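Local coordinates for SnoaL-like domain-containing protein (Burkholderia thailandensis E264, PDB 3EC9), which is of unknown function but has an NTF2-like, SnoaL-type fold, whose relatives often bind or convert small molecules in a cone-shaped pocket, at residues A35-A38 against P39-W43; R63-F66 against R67-E71. One frame throughout, in Å; residues are numbered along the deposited sequence.

Interaction 1 (A35-A38 against P39-W43); sequences ADIA and PAIEW
The carbonyl oxygen Ala38 O takes a hydrogen bond from Ile41 N at 3.0 Å, closing a type I beta turn over Ala38 to Ile41. The bond is bent at both ends: N-H...O is 150°, and the donor stands well above the carbonyl plane, a geometry that fits a tight turn. Pro39 and Ala40 form the corner of the turn, and the proline CD lies 3.6 Å from Ala38 CB. On the inner side, the side chains flanking the turn meet. Ile37 and Ile41 approach at a slant, the methyl Ile37 CG2 resting against the branch point Ile41 CB at 3.6 Å and spreading onto CG1 and CG2 of the same residue. Ile37 holds CG2 anti to its own backbone N (CG1 at chi1 -65°), which turns one branch to Ile41 and sends the other, through CG1, toward the indole. There the methyl Ile37 CD1 meets Trp43 CZ3 at 4.1 Å, approaching the ring obliquely, the two side chains crossing at about a right angle. The buried side chains of Ile37, Ile41 and Trp43 thus line the inner side of the bend, while Pro39 and Ala40 are exposed. The indole is also held from beyond the contact: Trp43 NE1 hydrogen-bonds to Glu45, and the ring stacks with Phe125. Backbone hydrogen bonds tie both arms to strand 121-129, Ala38 to Ile122 and Glu42 to Val123 and Phe125; others join Trp43 to Tyr55 of strand 53-55, and Ile61 of helix 58-72 packs on Ile41 and Trp43.

Interaction 2 (R63-F66 against R67-E71); sequences RNVF and RRLGE
Arg63 touches Arg67 one turn further along helix 58-72, whose backbone widens into a pi-type turn at 63-66. In place of a regular backbone bond to the next turn, Arg63 O accepts a hydrogen bond from the side-chain atom Arg67 NE at 3.2 Å, with an N-H...O angle of 145°. A bend at chi3 (68°) brings the Arg67 guanidinium back over the helix, where Arg63 CB lies over one of its faces, 3.7 Å from Arg67 NH2. The two arginine chains run side by side in the same direction, but their guanidinium planes are 84° apart; Asp59 forms a salt bridge with Arg63, probably easing the closeness of like charges. Asn64 reaches 67-71 through two waters. Its backbone O takes a bond from one water, which accepts from Arg68 NH1 in the plane of the guanidinium; the extended Arg68 chain also forms a salt bridge with Glu72 through NE. A second water donates to Asn64 OD1 at 2.7 Å and accepts only weakly from Arg67 NH2. Val65 returns the helix to regular bonding, Val65 O receiving Leu69 N at 3.0 Å with the donor almost in line with the carbonyl bond. Its side chain packs loosely on Leu69 and also touches Tyr55 of strand 53-55. The first side-chain bond of Phe66 points away from 67-71, although CB still lies close to Arg67 N, while its backbone continues the helical pattern: Phe66 O accepts a hydrogen bond from Gly70 N at 3.1 Å.

Overall arrangement
From the N terminus the chain leaves helix 30-34 and closes interaction 1 as a tight turn joining strand 37-38 to strand 41-45. It then passes through strand 53-55 before entering helix 58-72, where interaction 2 joins successive turns. The two are in series, neither nested nor crossing, with centres about 17 Å apart. They nevertheless touch, Trp43 CZ2 packing 3.8 Å from Phe66 CE2, so aromatic side chains help join strand 41-45 to helix 58-72. Glycerol and acetate, probably from the crystallisation liquor, lie beside Trp43 and the Val65-Phe66 pair, consistent with a pocket between helix and curved sheet, as in other NTF2-like proteins.

Interaction 1 (A35-A38 against P39-W43)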
loop_
_atom_site.group_PDB
_atom_site.type_symbol
_atom_site.label_atom_id
_atom_site.label_comp_id
_atom_site.label_asym_id
_atom_site.label_seq_id
_atom_site.Cartn_x
_atom_site.Cartn_y
_atom_site.Cartn_z
ATOM N N ALA B 35 -0.549 19.003 13.521
ATOM C CA ALA B 35 0.320 19.624 14.564
ATOM C C ALA B 35 1.797 19.249 14.391
ATOM O O ALA B 35 2.688 20.089 14.690
ATOM C CB ALA B 35 -0.136 19.257 15.958
ATOM N N ASP B 36 2.070 18.000 13.956
ATOM C CA ASP B 36 3.443 17.510 13.867
ATOM C C ASP B 36 3.958 17.451 12.420
ATOM O O ASP B 36 5.019 16.875 12.157
ATOM C CB ASP B 36 3.598 16.148 14.538
ATOM C CG ASP B 36 3.257 16.196 16.009
ATOM O OD1 ASP B 36 3.808 17.086 16.732
ATOM O OD2 ASP B 36 2.436 15.364 16.436
ATOM N N ILE B 37 3.215 18.062 11.492
ATOM C CA ILE B 37 3.626 18.099 10.099
ATOM C C ILE B 37 4.810 19.049 9.934
ATOM O O ILE B 37 4.737 20.229 10.312
ATOM C CB ILE B 37 2.441 18.507 9.202
ATOM C CG1 ILE B 37 1.349 17.444 9.253
ATOM C CG2 ILE B 37 2.828 18.690 7.729
ATOM C CD1 ILE B 37 1.632 16.063 8.554
ATOM N N ALA B 38 5.878 18.547 9.318
ATOM C CA ALA B 38 7.083 19.377 9.106
ATOM C C ALA B 38 6.848 20.408 8.015
ATOM O O ALA B 38 6.057 20.212 7.075
ATOM C CB ALA B 38 8.256 18.516 8.722
ATOM N N PRO B 39 7.527 21.551 8.133
ATOM C CA PRO B 39 7.580 22.510 7.035
ATOM C C PRO B 39 7.973 21.843 5.716
ATOM O O PRO B 39 7.471 22.202 4.652
ATOM C CB PRO B 39 8.705 23.437 7.465
ATOM C CG PRO B 39 8.630 23.444 8.955
ATOM C CD PRO B 39 8.254 22.026 9.332
ATOM N N ALA B 40 8.879 20.879 5.802
ATOM C CA ALA B 40 9.428 20.207 4.633
ATOM C C ALA B 40 8.584 18.976 4.218
ATOM O O ALA B 40 9.038 18.166 3.440
ATOM C CB ALA B 40 10.863 19.780 4.941
ATOM N N ILE B 41 7.353 18.881 4.707
ATOM C CA ILE B 41 6.487 17.725 4.405
ATOM C C ILE B 41 6.387 17.401 2.900
ATOM O O ILE B 41 6.216 18.302 2.094
ATOM C CB ILE B 41 5.027 17.968 4.942
ATOM C CG1 ILE B 41 4.138 16.724 4.809
ATOM C CG2 ILE B 41 4.391 19.162 4.245
ATOM C CD1 ILE B 41 4.663 15.520 5.540
ATOM N N GLU B 42 6.453 16.109 2.552
ATOM C CA GLU B 42 6.021 15.588 1.261
ATOM C C GLU B 42 4.934 14.541 1.528
ATOM O O GLU B 42 5.211 13.490 2.087
ATOM C CB GLU B 42 7.219 15.015 0.499
ATOM C CG GLU B 42 8.262 16.088 0.197
ATOM C CD GLU B 42 9.456 15.583 -0.598
ATOM O OE1 GLU B 42 9.434 14.422 -1.076
ATOM O OE2 GLU B 42 10.418 16.374 -0.747
ATOM N N TRP B 43 3.701 14.876 1.181
ATOM C CA TRP B 43 2.532 14.041 1.435
ATOM C C TRP B 43 1.954 13.636 0.072
ATOM O O TRP B 43 1.414 14.461 -0.677
ATOM C CB TRP B 43 1.537 14.841 2.252
ATOM C CG TRP B 43 0.266 14.177 2.546
ATOM C CD1 TRP B 43 -0.704 13.767 1.636
ATOM C CD2 TRP B 43 -0.260 13.862 3.839
ATOM N NE1 TRP B 43 -1.774 13.237 2.287
ATOM C CE2 TRP B 43 -1.547 13.292 3.640
ATOM C CE3 TRP B 43 0.206 14.044 5.148
ATOM C CZ2 TRP B 43 -2.362 12.857 4.705
ATOM C CZ3 TRP B 43 -0.617 13.578 6.218
ATOM C CH2 TRP B 43 -1.881 13.003 5.972
#

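Interaction 2 (R63-F66 against R67-E71)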
loop_
_atom_site.group_PDB
_atom_site.type_symbol
_atom_site.label_atom_id
_atom_site.label_comp_id
_atom_site.label_asym_id
_atom_site.label_seq_id
_atom_site.Cartn_x
_atom_site.Cartn_y
_atom_site.Cartn_z
ATOM N N ARG B 63 -6.510 21.604 2.401
ATOM C CA ARG B 63 -7.372 22.074 1.299
ATOM C C ARG B 63 -7.541 21.058 0.177
ATOM O O ARG B 63 -8.626 20.846 -0.297
ATOM C CB ARG B 63 -6.852 23.383 0.706
ATOM C CG ARG B 63 -7.127 24.646 1.544
ATOM C CD ARG B 63 -6.768 25.929 0.779
ATOM N NE ARG B 63 -5.372 25.886 0.407
ATOM C CZ ARG B 63 -4.891 25.467 -0.760
ATOM N NH1 ARG B 63 -5.683 25.189 -1.819
ATOM N NH2 ARG B 63 -3.567 25.371 -0.874
ATOM N N ASN B 64 -6.451 20.470 -0.292
ATOM C CA ASN B 64 -6.499 19.663 -1.523
ATOM C C ASN B 64 -6.728 18.172 -1.293
ATOM O O ASN B 64 -6.977 17.419 -2.239
ATOM C CB ASN B 64 -5.234 19.878 -2.357
ATOM C CG ASN B 64 -4.938 21.376 -2.650
ATOM O OD1 ASN B 64 -5.869 22.196 -2.820
ATOM N ND2 ASN B 64 -3.632 21.735 -2.713
ATOM N N VAL B 65 -6.624 17.730 -0.042
ATOM C CA VAL B 65 -6.909 16.335 0.300
ATOM C C VAL B 65 -8.147 16.254 1.198
ATOM O O VAL B 65 -9.198 15.850 0.754
ATOM C CB VAL B 65 -5.701 15.614 0.931
ATOM C CG1 VAL B 65 -6.019 14.106 1.189
ATOM C CG2 VAL B 65 -4.440 15.783 0.063
ATOM N N PHE B 66 -8.030 16.668 2.458
ATOM C CA PHE B 66 -9.113 16.410 3.401
ATOM C C PHE B 66 -10.377 17.188 3.096
ATOM O O PHE B 66 -11.448 16.645 3.159
ATOM C CB PHE B 66 -8.644 16.671 4.815
ATOM C CG PHE B 66 -7.646 15.655 5.281
ATOM C CD1 PHE B 66 -8.077 14.400 5.708
ATOM C CD2 PHE B 66 -6.289 15.924 5.265
ATOM C CE1 PHE B 66 -7.163 13.446 6.122
ATOM C CE2 PHE B 66 -5.374 14.972 5.683
ATOM C CZ PHE B 66 -5.819 13.729 6.105
ATOM N N ARG B 67 -10.246 18.469 2.761
ATOM C CA ARG B 67 -11.437 19.257 2.401
ATOM C C ARG B 67 -12.159 18.630 1.197
ATOM O O ARG B 67 -13.369 18.532 1.183
ATOM C CB ARG B 67 -11.072 20.712 2.118
ATOM C CG ARG B 67 -12.256 21.535 1.579
ATOM C CD ARG B 67 -11.878 22.993 1.293
ATOM N NE ARG B 67 -10.946 23.057 0.167
ATOM C CZ ARG B 67 -10.574 24.174 -0.435
ATOM N NH1 ARG B 67 -10.970 25.334 0.020
ATOM N NH2 ARG B 67 -9.738 24.100 -1.448
ATOM N N ARG B 68 -11.404 18.241 0.161
ATOM C CA ARG B 68 -11.987 17.674 -1.047
ATOM C C ARG B 68 -12.702 16.363 -0.720
ATOM O O ARG B 68 -13.804 16.099 -1.246
ATOM C CB ARG B 68 -10.899 17.485 -2.115
ATOM C CG ARG B 68 -11.406 16.944 -3.357
ATOM C CD ARG B 68 -10.343 16.885 -4.461
ATOM N NE ARG B 68 -10.832 16.035 -5.539
ATOM C CZ ARG B 68 -10.144 15.708 -6.609
ATOM N NH1 ARG B 68 -8.913 16.160 -6.769
ATOM N NH2 ARG B 68 -10.716 14.974 -7.545
ATOM N N LEU B 69 -12.110 15.552 0.152
ATOM C CA LEU B 69 -12.755 14.302 0.547
ATOM C C LEU B 69 -14.129 14.590 1.166
ATOM O O LEU B 69 -15.111 13.900 0.828
ATOM C CB LEU B 69 -11.878 13.435 1.482
ATOM C CG LEU B 69 -10.689 12.685 0.855
ATOM C CD1 LEU B 69 -9.761 12.052 1.912
ATOM C CD2 LEU B 69 -11.211 11.672 -0.141
ATOM N N GLY B 70 -14.186 15.588 2.058
ATOM C CA GLY B 70 -15.438 15.987 2.736
ATOM C C GLY B 70 -16.458 16.505 1.773
ATOM O O GLY B 70 -17.668 16.269 1.955
ATOM N N GLU B 71 -16.008 17.203 0.742
ATOM C CA GLU B 71 -16.931 17.774 -0.250
ATOM C C GLU B 71 -17.496 16.716 -1.204
ATOM O O GLU B 71 -18.634 16.849 -1.669
ATOM C CB GLU B 71 -16.260 18.857 -1.082
ATOM C CG GLU B 71 -15.879 20.063 -0.239
ATOM C CD GLU B 71 -15.089 21.103 -0.985
ATOM O OE1 GLU B 71 -14.368 20.752 -1.937
ATOM O OE2 GLU B 71 -15.190 22.279 -0.560
HETATM O O HOH W 1 -6.900 17.276 -4.935
HETATM O O HOH W 2 -8.379 22.045 -3.685
#